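Local structure of NTF2-like Protein (Anabaena variabilis ATCC 29413, 3DMC) at residues F41-M47 against Y123-F127; W30-L34 against A60-F64. The protein is of unknown function, but belongs to the NTF2-like superfamily and carries a SnoaL-like domain, a fold that often encloses a pocket for small molecules. All blocks are in the same frame, centred on the assembly; numbering follows the deposited sequence.

Contact 1: residues F41-M47 against Y123-F127; sequences FTFWFPM and YREYF
F43 lies beside Y123 and W44 beside R124 where strand 41-45 runs parallel to strand 119-127; past F45 the backbones draw apart. The bonding begins with Y123 N on T42 O and W44 N on Y123 O (2.8 Å), then crosses back from E125 N to W44 O (3.1 Å). Y123 O accepts W44 N and a water that also binds T42 OG1, and F43 CA-H makes a further close contact with it. F43 and Y123 share one face of the sheet, where F43 CB rests on Y123 CD1 (3.7 Å) and F41 CZ reaches Y123 CB (3.5 Å).

E125 can be followed outward on this same face. Its CB passes near W44 O; CG, anti to the backbone N (chi1 -175°), makes no close contact across the segments but carries the carboxylate out alongside F45. The carboxylate stands almost perpendicular to that ring; CD lies 3.8 Å from F45 CE1, and OE1 meets the ring edge. OE1 also accepts a hydrogen bond from Y123 OH (2.8 Å) on its anti side, 26° out of the carboxylate plane, while OE2 lies at the edge of F127.

P46 CG sits over the centre of the F127 ring, 3.8 Å from the centroid, and the F127 edge turns toward the face of F45. On the other face, R124 forms a salt bridge with E93 of the second subunit and W44 a cation-pi contact with its R108; within its own chain R124 bonds S112 and D114.

The face of W44 and R124 thus meets the second subunit, while the opposite face holds a carboxylate steadied by a tyrosine hydroxyl. An acetate ion, probably from the crystallisation liquor, lies beside E125, so a small ligand can reach this carboxylate; whether it marks a functional site is not known.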
ATOM      1  N   PHE A  41     -12.781 -13.371  -8.632  1.00 15.10           N
ATOM      2  CA  PHE A  41     -11.549 -12.597  -8.378  1.00 14.39           C
ATOM      3  C   PHE A  41     -11.608 -11.215  -9.040  1.00 14.14           C
ATOM      4  O   PHE A  41     -11.966 -11.102 -10.210  1.00 16.17           O
ATOM      5  CB  PHE A  41     -10.332 -13.353  -8.921  1.00 13.84           C
ATOM      6  CG  PHE A  41      -9.028 -12.619  -8.734  1.00 13.08           C
ATOM      7  CD1 PHE A  41      -8.420 -12.585  -7.496  1.00 12.45           C
ATOM      8  CD2 PHE A  41      -8.405 -11.967  -9.809  1.00 16.37           C
ATOM      9  CE1 PHE A  41      -7.185 -11.905  -7.322  1.00 10.66           C
ATOM     10  CE2 PHE A  41      -7.167 -11.300  -9.643  1.00 12.33           C
ATOM     11  CZ  PHE A  41      -6.579 -11.273  -8.382  1.00  9.72           C
ATOM     12  N   THR A  42     -11.245 -10.172  -8.287  1.00 12.06           N
ATOM     13  CA  THR A  42     -11.101  -8.825  -8.882  1.00  8.77           C
ATOM     14  C   THR A  42      -9.748  -8.274  -8.524  1.00 11.83           C
ATOM     15  O   THR A  42      -9.116  -8.709  -7.560  1.00 10.57           O
ATOM     16  CB  THR A  42     -12.131  -7.819  -8.371  1.00 14.53           C
ATOM     17  OG1 THR A  42     -11.812  -7.442  -7.016  1.00 14.69           O
ATOM     18  CG2 THR A  42     -13.544  -8.360  -8.470  1.00 13.54           C
ATOM     19  N   PHE A  43      -9.276  -7.369  -9.347  1.00 11.17           N
ATOM     20  CA  PHE A  43      -7.963  -6.748  -9.067  1.00 12.63           C
ATOM     21  C   PHE A  43      -8.012  -5.307  -9.491  1.00 11.99           C
ATOM     22  O   PHE A  43      -8.626  -4.946 -10.492  1.00 14.90           O
ATOM     23  CB  PHE A  43      -6.774  -7.477  -9.711  1.00 13.88           C
ATOM     24  CG  PHE A  43      -6.804  -7.555 -11.234  1.00 15.08           C
ATOM     25  CD1 PHE A  43      -7.623  -8.467 -11.889  1.00 14.41           C
ATOM     26  CD2 PHE A  43      -5.993  -6.762 -12.005  1.00 19.28           C
ATOM     27  CE1 PHE A  43      -7.629  -8.544 -13.273  1.00 15.81           C
ATOM     28  CE2 PHE A  43      -6.013  -6.838 -13.384  1.00 17.18           C
ATOM     29  CZ  PHE A  43      -6.835  -7.741 -14.007  1.00 15.56           C
ATOM     30  N   TRP A  44      -7.360  -4.487  -8.693  1.00  8.68           N
ATOM     31  CA  TRP A  44      -7.276  -3.038  -8.953  1.00  8.72           C
ATOM     32  C   TRP A  44      -5.811  -2.673  -9.243  1.00  8.36           C
ATOM     33  O   TRP A  44      -4.901  -3.087  -8.529  1.00  9.64           O
ATOM     34  CB  TRP A  44      -7.754  -2.255  -7.720  1.00  8.15           C
ATOM     35  CG  TRP A  44      -8.828  -1.256  -7.946  1.00 11.56           C
ATOM     36  CD1 TRP A  44     -10.158  -1.424  -7.694  1.00 15.18           C
ATOM     37  CD2 TRP A  44      -8.678   0.086  -8.428  1.00 13.48           C
ATOM     38  NE1 TRP A  44     -10.839  -0.289  -8.009  1.00 19.33           N
ATOM     39  CE2 TRP A  44      -9.962   0.658  -8.465  1.00 15.62           C
ATOM     40  CE3 TRP A  44      -7.597   0.845  -8.860  1.00 11.39           C
ATOM     41  CZ2 TRP A  44     -10.189   1.965  -8.900  1.00 11.62           C
ATOM     42  CZ3 TRP A  44      -7.825   2.160  -9.291  1.00 13.12           C
ATOM     43  CH2 TRP A  44      -9.122   2.692  -9.321  1.00 15.27           C
ATOM     44  N   PHE A  45      -5.614  -1.883 -10.289  1.00 11.06           N
ATOM     45  CA  PHE A  45      -4.283  -1.460 -10.723  1.00 10.79           C
ATOM     46  C   PHE A  45      -4.278   0.054 -11.063  1.00  8.81           C
ATOM     47  O   PHE A  45      -5.271   0.609 -11.463  1.00 10.22           O
ATOM     48  CB  PHE A  45      -3.835  -2.362 -11.886  1.00 10.46           C
ATOM     49  CG  PHE A  45      -2.416  -2.154 -12.332  1.00 10.17           C
ATOM     50  CD1 PHE A  45      -1.372  -2.817 -11.708  1.00  9.68           C
ATOM     51  CD2 PHE A  45      -2.128  -1.317 -13.405  1.00  9.23           C
ATOM     52  CE1 PHE A  45      -0.061  -2.639 -12.141  1.00  9.34           C
ATOM     53  CE2 PHE A  45      -0.826  -1.133 -13.830  1.00 12.62           C
ATOM     54  CZ  PHE A  45       0.205  -1.795 -13.203  1.00 12.03           C
ATOM     55  N   PRO A  46      -3.142   0.743 -10.848  1.00  8.41           N
ATOM     56  CA  PRO A  46      -3.255   2.195 -10.836  1.00  7.96           C
ATOM     57  C   PRO A  46      -3.416   2.909 -12.151  1.00 10.34           C
ATOM     58  O   PRO A  46      -3.980   3.997 -12.182  1.00 13.63           O
ATOM     59  CB  PRO A  46      -1.935   2.639 -10.173  1.00 10.53           C
ATOM     60  CG  PRO A  46      -1.496   1.440  -9.390  1.00 10.16           C
ATOM     61  CD  PRO A  46      -1.889   0.281 -10.230  1.00  9.99           C
HETATM   62  N   MSE A  47      -2.897   2.313 -13.215  1.00 10.70           N
HETATM   63  CA  MSE A  47      -2.798   3.008 -14.506  1.00 12.79           C
HETATM   64  C   MSE A  47      -2.754   2.090 -15.701  1.00 13.87           C
HETATM   65  O   MSE A  47      -2.505   0.892 -15.615  1.00 12.21           O
HETATM   66  CB  MSE A  47      -1.566   3.944 -14.541  1.00 12.79           C
HETATM   67  CG  MSE A  47      -0.240   3.248 -14.565  1.00 16.29           C
HETATM   68 SE   MSE A  47       1.253   4.555 -14.615  0.75 20.20          SE
HETATM   69  CE  MSE A  47       2.036   4.225 -16.366  1.00 15.87           C
ATOM     70  N   TYR A 123      -7.298  -8.429  -5.227  1.00 10.59           N
ATOM     71  CA  TYR A 123      -5.933  -7.939  -5.313  1.00  8.48           C
ATOM     72  C   TYR A 123      -5.945  -6.450  -5.594  1.00 10.56           C
ATOM     73  O   TYR A 123      -6.702  -5.985  -6.411  1.00  8.72           O
ATOM     74  CB  TYR A 123      -5.262  -8.718  -6.460  1.00 11.47           C
ATOM     75  CG  TYR A 123      -3.912  -8.275  -6.972  1.00 13.19           C
ATOM     76  CD1 TYR A 123      -3.748  -7.088  -7.700  1.00 12.22           C
ATOM     77  CD2 TYR A 123      -2.812  -9.079  -6.793  1.00 14.99           C
ATOM     78  CE1 TYR A 123      -2.499  -6.722  -8.223  1.00  9.31           C
ATOM     79  CE2 TYR A 123      -1.575  -8.726  -7.291  1.00 12.40           C
ATOM     80  CZ  TYR A 123      -1.420  -7.567  -8.028  1.00  7.85           C
ATOM     81  OH  TYR A 123      -0.161  -7.264  -8.494  1.00 16.10           O
ATOM     82  N   ARG A 124      -5.069  -5.719  -4.911  1.00  8.64           N
ATOM     83  CA  ARG A 124      -4.894  -4.298  -5.122  1.00  9.41           C
ATOM     84  C   ARG A 124      -3.416  -3.992  -5.063  1.00 11.69           C
ATOM     85  O   ARG A 124      -2.732  -4.439  -4.122  1.00  9.50           O
ATOM     86  CB  ARG A 124      -5.601  -3.487  -4.038  1.00  9.14           C
ATOM     87  CG  ARG A 124      -7.135  -3.680  -4.022  1.00  9.79           C
ATOM     88  CD  ARG A 124      -7.751  -3.255  -2.663  1.00 10.51           C
ATOM     89  NE  ARG A 124      -7.293  -4.145  -1.608  1.00 11.21           N
ATOM     90  CZ  ARG A 124      -7.767  -5.364  -1.436  1.00 11.60           C
ATOM     91  NH1 ARG A 124      -8.793  -5.769  -2.191  1.00 11.76           N
ATOM     92  NH2 ARG A 124      -7.260  -6.136  -0.499  1.00 12.60           N
ATOM     93  N   GLU A 125      -2.965  -3.281  -6.088  1.00  9.72           N
ATOM     94  CA  GLU A 125      -1.579  -2.844  -6.233  1.00  9.76           C
ATOM     95  C   GLU A 125      -1.409  -1.337  -6.136  1.00  8.31           C
ATOM     96  O   GLU A 125      -2.153  -0.543  -6.732  1.00  9.69           O
ATOM     97  CB  GLU A 125      -0.966  -3.381  -7.537  1.00 10.27           C
ATOM     98  CG  GLU A 125       0.519  -3.016  -7.633  1.00  7.31           C
ATOM     99  CD  GLU A 125       1.292  -3.695  -8.745  1.00 16.17           C
ATOM    100  OE1 GLU A 125       0.879  -4.770  -9.229  1.00 14.38           O
ATOM    101  OE2 GLU A 125       2.350  -3.128  -9.115  1.00 17.45           O
ATOM    102  N   TYR A 126      -0.395  -0.968  -5.347  1.00  7.08           N
ATOM    103  CA  TYR A 126      -0.030   0.441  -5.103  1.00  6.77           C
ATOM    104  C   TYR A 126       1.471   0.651  -5.368  1.00  6.70           C
ATOM    105  O   TYR A 126       2.295  -0.209  -5.020  1.00  9.84           O
ATOM    106  CB  TYR A 126      -0.312   0.838  -3.649  1.00  7.85           C
ATOM    107  CG  TYR A 126      -1.714   0.590  -3.127  1.00  7.29           C
ATOM    108  CD1 TYR A 126      -2.130  -0.687  -2.699  1.00  9.01           C
ATOM    109  CD2 TYR A 126      -2.639   1.640  -3.045  1.00  7.78           C
ATOM    110  CE1 TYR A 126      -3.398  -0.894  -2.180  1.00  7.17           C
ATOM    111  CE2 TYR A 126      -3.947   1.420  -2.549  1.00 10.12           C
ATOM    112  CZ  TYR A 126      -4.317   0.135  -2.129  1.00  9.28           C
ATOM    113  OH  TYR A 126      -5.594  -0.077  -1.624  1.00 12.06           O
ATOM    114  N   PHE A 127       1.807   1.783  -5.984  1.00  8.11           N
ATOM    115  CA  PHE A 127       3.207   2.147  -6.321  1.00  8.79           C
ATOM    116  C   PHE A 127       3.778   3.065  -5.237  1.00  8.73           C
ATOM    117  O   PHE A 127       3.154   4.070  -4.895  1.00  8.91           O
ATOM    118  CB  PHE A 127       3.299   2.934  -7.656  1.00 10.91           C
ATOM    119  CG  PHE A 127       2.713   2.242  -8.876  1.00 14.57           C
ATOM    120  CD1 PHE A 127       2.555   0.871  -8.920  1.00  9.56           C
ATOM    121  CD2 PHE A 127       2.413   2.977 -10.007  1.00 17.13           C
ATOM    122  CE1 PHE A 127       2.048   0.233 -10.085  1.00 17.96           C
ATOM    123  CE2 PHE A 127       1.921   2.371 -11.165  1.00 18.41           C
ATOM    124  CZ  PHE A 127       1.735   1.001 -11.206  1.00 17.85           C
TER
HETATM  125  O   HOH W   1      -9.844  -5.478  -6.512  1.00 17.69           O

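Contact 2: residues W30-L34 against A60-F64; sequences WQKFL and AKEFF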
ATOM      1  N   TRP A  30       2.473 -18.152 -14.362  1.00 16.28           N
ATOM      2  CA  TRP A  30       1.444 -17.653 -13.440  1.00 15.30           C
ATOM      3  C   TRP A  30       0.357 -18.680 -13.071  1.00 16.94           C
ATOM      4  O   TRP A  30      -0.525 -18.379 -12.263  1.00 14.19           O
ATOM      5  CB  TRP A  30       0.799 -16.394 -14.026  1.00 16.33           C
ATOM      6  CG  TRP A  30       1.725 -15.231 -14.005  1.00 13.32           C
ATOM      7  CD1 TRP A  30       2.494 -14.766 -15.028  1.00 10.70           C
ATOM      8  CD2 TRP A  30       1.992 -14.386 -12.885  1.00 15.31           C
ATOM      9  NE1 TRP A  30       3.244 -13.692 -14.602  1.00 11.22           N
ATOM     10  CE2 TRP A  30       2.940 -13.433 -13.297  1.00 17.69           C
ATOM     11  CE3 TRP A  30       1.502 -14.332 -11.577  1.00 13.07           C
ATOM     12  CZ2 TRP A  30       3.401 -12.438 -12.444  1.00 13.24           C
ATOM     13  CZ3 TRP A  30       1.967 -13.352 -10.731  1.00 12.35           C
ATOM     14  CH2 TRP A  30       2.905 -12.419 -11.167  1.00 16.87           C
ATOM     15  N   GLN A  31       0.415 -19.891 -13.632  1.00 16.29           N
ATOM     16  CA  GLN A  31      -0.700 -20.829 -13.400  1.00 16.19           C
ATOM     17  C   GLN A  31      -0.950 -21.123 -11.926  1.00 12.03           C
ATOM     18  O   GLN A  31      -2.093 -21.241 -11.487  1.00 13.55           O
ATOM     19  CB  GLN A  31      -0.551 -22.133 -14.189  1.00 17.29           C
ATOM     20  CG  GLN A  31      -1.885 -22.850 -14.307  1.00 18.78           C
ATOM     21  CD  GLN A  31      -2.956 -21.966 -14.937  1.00 23.58           C
ATOM     22  OE1 GLN A  31      -2.762 -21.422 -16.028  1.00 25.39           O
ATOM     23  NE2 GLN A  31      -4.088 -21.815 -14.252  1.00 25.31           N
ATOM     24  N   LYS A  32       0.116 -21.211 -11.147  1.00 14.71           N
ATOM     25  CA  LYS A  32      -0.001 -21.640  -9.750  1.00 15.47           C
ATOM     26  C   LYS A  32      -0.713 -20.539  -8.968  1.00 12.67           C
ATOM     27  O   LYS A  32      -1.570 -20.808  -8.131  1.00 14.25           O
ATOM     28  CB  LYS A  32       1.356 -22.006  -9.139  1.00 16.15           C
ATOM     29  CG  LYS A  32       1.857 -23.353  -9.628  1.00 19.77           C
ATOM     30  CD  LYS A  32       2.836 -23.967  -8.671  1.00 28.45           C
ATOM     31  CE  LYS A  32       3.338 -25.327  -9.175  1.00 36.82           C
ATOM     32  NZ  LYS A  32       2.255 -26.353  -9.219  1.00 39.91           N
ATOM     33  N   PHE A  33      -0.347 -19.291  -9.270  1.00 12.48           N
ATOM     34  CA  PHE A  33      -1.015 -18.129  -8.657  1.00 10.72           C
ATOM     35  C   PHE A  33      -2.492 -18.082  -9.069  1.00 11.58           C
ATOM     36  O   PHE A  33      -3.377 -17.921  -8.236  1.00 13.01           O
ATOM     37  CB  PHE A  33      -0.305 -16.804  -9.006  1.00  9.77           C
ATOM     38  CG  PHE A  33      -0.912 -15.627  -8.332  1.00 13.73           C
ATOM     39  CD1 PHE A  33      -0.815 -15.493  -6.947  1.00  9.81           C
ATOM     40  CD2 PHE A  33      -1.568 -14.639  -9.059  1.00 15.39           C
ATOM     41  CE1 PHE A  33      -1.364 -14.397  -6.291  1.00  9.77           C
ATOM     42  CE2 PHE A  33      -2.124 -13.555  -8.404  1.00 11.55           C
ATOM     43  CZ  PHE A  33      -2.023 -13.448  -7.003  1.00 14.39           C
ATOM     44  N   LEU A  34      -2.749 -18.242 -10.360  1.00 13.15           N
ATOM     45  CA  LEU A  34      -4.109 -18.164 -10.898  1.00 13.19           C
ATOM     46  C   LEU A  34      -5.018 -19.227 -10.285  1.00 13.71           C
ATOM     47  O   LEU A  34      -6.196 -18.998 -10.015  1.00 13.58           O
ATOM     48  CB  LEU A  34      -4.100 -18.332 -12.426  1.00 14.37           C
ATOM     49  CG  LEU A  34      -3.521 -17.187 -13.245  1.00 16.90           C
ATOM     50  CD1 LEU A  34      -3.342 -17.600 -14.695  1.00 13.81           C
ATOM     51  CD2 LEU A  34      -4.402 -15.931 -13.142  1.00 17.06           C
ATOM     52  N   ALA A  60      -7.528 -11.610 -15.390  1.00 14.34           N
ATOM     53  CA  ALA A  60      -6.336 -11.695 -14.495  1.00 13.75           C
ATOM     54  C   ALA A  60      -5.158 -12.284 -15.266  1.00 15.98           C
ATOM     55  O   ALA A  60      -4.040 -11.783 -15.219  1.00 12.25           O
ATOM     56  CB  ALA A  60      -6.641 -12.541 -13.276  1.00 14.10           C
ATOM     57  N   LYS A  61      -5.424 -13.348 -16.001  1.00 14.03           N
ATOM     58  CA  LYS A  61      -4.374 -13.973 -16.821  1.00 15.12           C
ATOM     59  C   LYS A  61      -3.782 -12.999 -17.839  1.00 14.90           C
ATOM     60  O   LYS A  61      -2.566 -12.930 -18.060  1.00 14.26           O
ATOM     61  CB  LYS A  61      -4.892 -15.218 -17.550  1.00 17.07           C
ATOM     62  CG  LYS A  61      -3.773 -15.921 -18.259  1.00 18.98           C
ATOM     63  CD  LYS A  61      -4.077 -17.362 -18.592  1.00 24.82           C
ATOM     64  CE  LYS A  61      -2.878 -18.006 -19.293  1.00 26.68           C
ATOM     65  NZ  LYS A  61      -3.289 -19.093 -20.233  1.00 30.23           N
ATOM     66  N   GLU A  62      -4.651 -12.212 -18.439  1.00 13.55           N
ATOM     67  CA  GLU A  62      -4.200 -11.232 -19.427  1.00 15.45           C
ATOM     68  C   GLU A  62      -3.223 -10.281 -18.736  1.00 13.98           C
ATOM     69  O   GLU A  62      -2.126 -10.016 -19.212  1.00 15.15           O
ATOM     70  CB  GLU A  62      -5.368 -10.460 -19.999  1.00 18.00           C
ATOM     71  CG  GLU A  62      -6.345 -11.374 -20.734  1.00 26.81           C
ATOM     72  CD  GLU A  62      -7.567 -10.656 -21.284  1.00 32.35           C
ATOM     73  OE1 GLU A  62      -7.684  -9.417 -21.125  1.00 36.05           O
ATOM     74  OE2 GLU A  62      -8.411 -11.355 -21.881  1.00 43.74           O
ATOM     75  N   PHE A  63      -3.681  -9.776 -17.606  1.00 13.64           N
ATOM     76  CA  PHE A  63      -2.885  -8.819 -16.811  1.00 12.13           C
ATOM     77  C   PHE A  63      -1.488  -9.379 -16.451  1.00 12.09           C
ATOM     78  O   PHE A  63      -0.414  -8.757 -16.689  1.00 13.14           O
ATOM     79  CB  PHE A  63      -3.636  -8.450 -15.535  1.00 12.00           C
ATOM     80  CG  PHE A  63      -2.828  -7.621 -14.608  1.00 12.94           C
ATOM     81  CD1 PHE A  63      -2.447  -6.349 -14.970  1.00 17.22           C
ATOM     82  CD2 PHE A  63      -2.411  -8.130 -13.380  1.00 17.59           C
ATOM     83  CE1 PHE A  63      -1.693  -5.567 -14.117  1.00 17.53           C
ATOM     84  CE2 PHE A  63      -1.629  -7.347 -12.521  1.00 10.67           C
ATOM     85  CZ  PHE A  63      -1.291  -6.059 -12.899  1.00 18.44           C
ATOM     86  N   PHE A  64      -1.478 -10.580 -15.883  1.00 11.63           N
ATOM     87  CA  PHE A  64      -0.197 -11.120 -15.374  1.00 12.54           C
ATOM     88  C   PHE A  64       0.751 -11.467 -16.537  1.00 12.56           C
ATOM     89  O   PHE A  64       1.962 -11.292 -16.455  1.00 12.48           O
ATOM     90  CB  PHE A  64      -0.463 -12.278 -14.412  1.00 13.35           C
ATOM     91  CG  PHE A  64      -0.989 -11.810 -13.091  1.00 15.40           C
ATOM     92  CD1 PHE A  64      -0.224 -10.956 -12.304  1.00 10.62           C
ATOM     93  CD2 PHE A  64      -2.240 -12.167 -12.646  1.00 18.27           C
ATOM     94  CE1 PHE A  64      -0.700 -10.496 -11.066  1.00 11.05           C
ATOM     95  CE2 PHE A  64      -2.714 -11.693 -11.418  1.00 17.65           C
ATOM     96  CZ  PHE A  64      -1.933 -10.856 -10.638  1.00 16.57           C
TER
HETATM   97  O   HOH W   2      -4.488 -21.074 -18.402  1.00 36.05           O
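W30 and F64 both carry CG beside the backbone N (chi1 -71° in W30), which brings the indole and the phenyl ring over one another. F33, with CG swung anti to its N at -177°, extends its ring to the same face of F64. The indole lies across the base of F64: F64 CB stands above its five-membered ring, 3.6 Å from the centroid, in a CH-pi contact, and the six-membered ring makes an offset stack with the phenyl ring, centroids 4.4 Å apart and planes at 24°. F33 instead turns its edge to F64, an offset edge-to-face pair whose closest atoms are F33 CE2 and F64 CZ at 3.5 Å. The opposite face of F64 bears F63 CD2 from its own helix.

L34 extends the apolar contact one turn back along helix 57-69. Its CD2 meets A60 CB (4.1 Å), and its CD1 packs against the aliphatic part of K61 at CG. Beyond it, where Q31 and K61 face solvent, a water accepts from K61 NZ and donates to Q31 OE1.

W30 NE1 passes close to F64 O at a poor angle, and no direct hydrogen bond joins the two segments. Their contact is therefore mainly apolar, built on the buried W30, F33 and F64 cluster and on L34; direct hydrogen bonds to helix 57-69 are made toward its ends, from W30 NE1 to S68 OG and from K57 NZ to L34 O.

How the contacts relate
From the N terminus the chain passes 30-34, 41-47, 60-64 and 123-127 in turn, so the two contacts cross rather than nest. Contact 2 closes a loop of 25 residues, bringing helix 57-69 back against the short helix 31-34; contact 1 closes one of 75 residues, setting the last strand, 119-127, beside strand 41-45. They meet where helix 57-69 lies on the sheet: F43 packs on A60 and F63, F41 on A60, and F45 on F63. Strand 41-45 therefore has the closing strand at its side and helix 57-69 over one face, tying the helical layer to the mixed sheet.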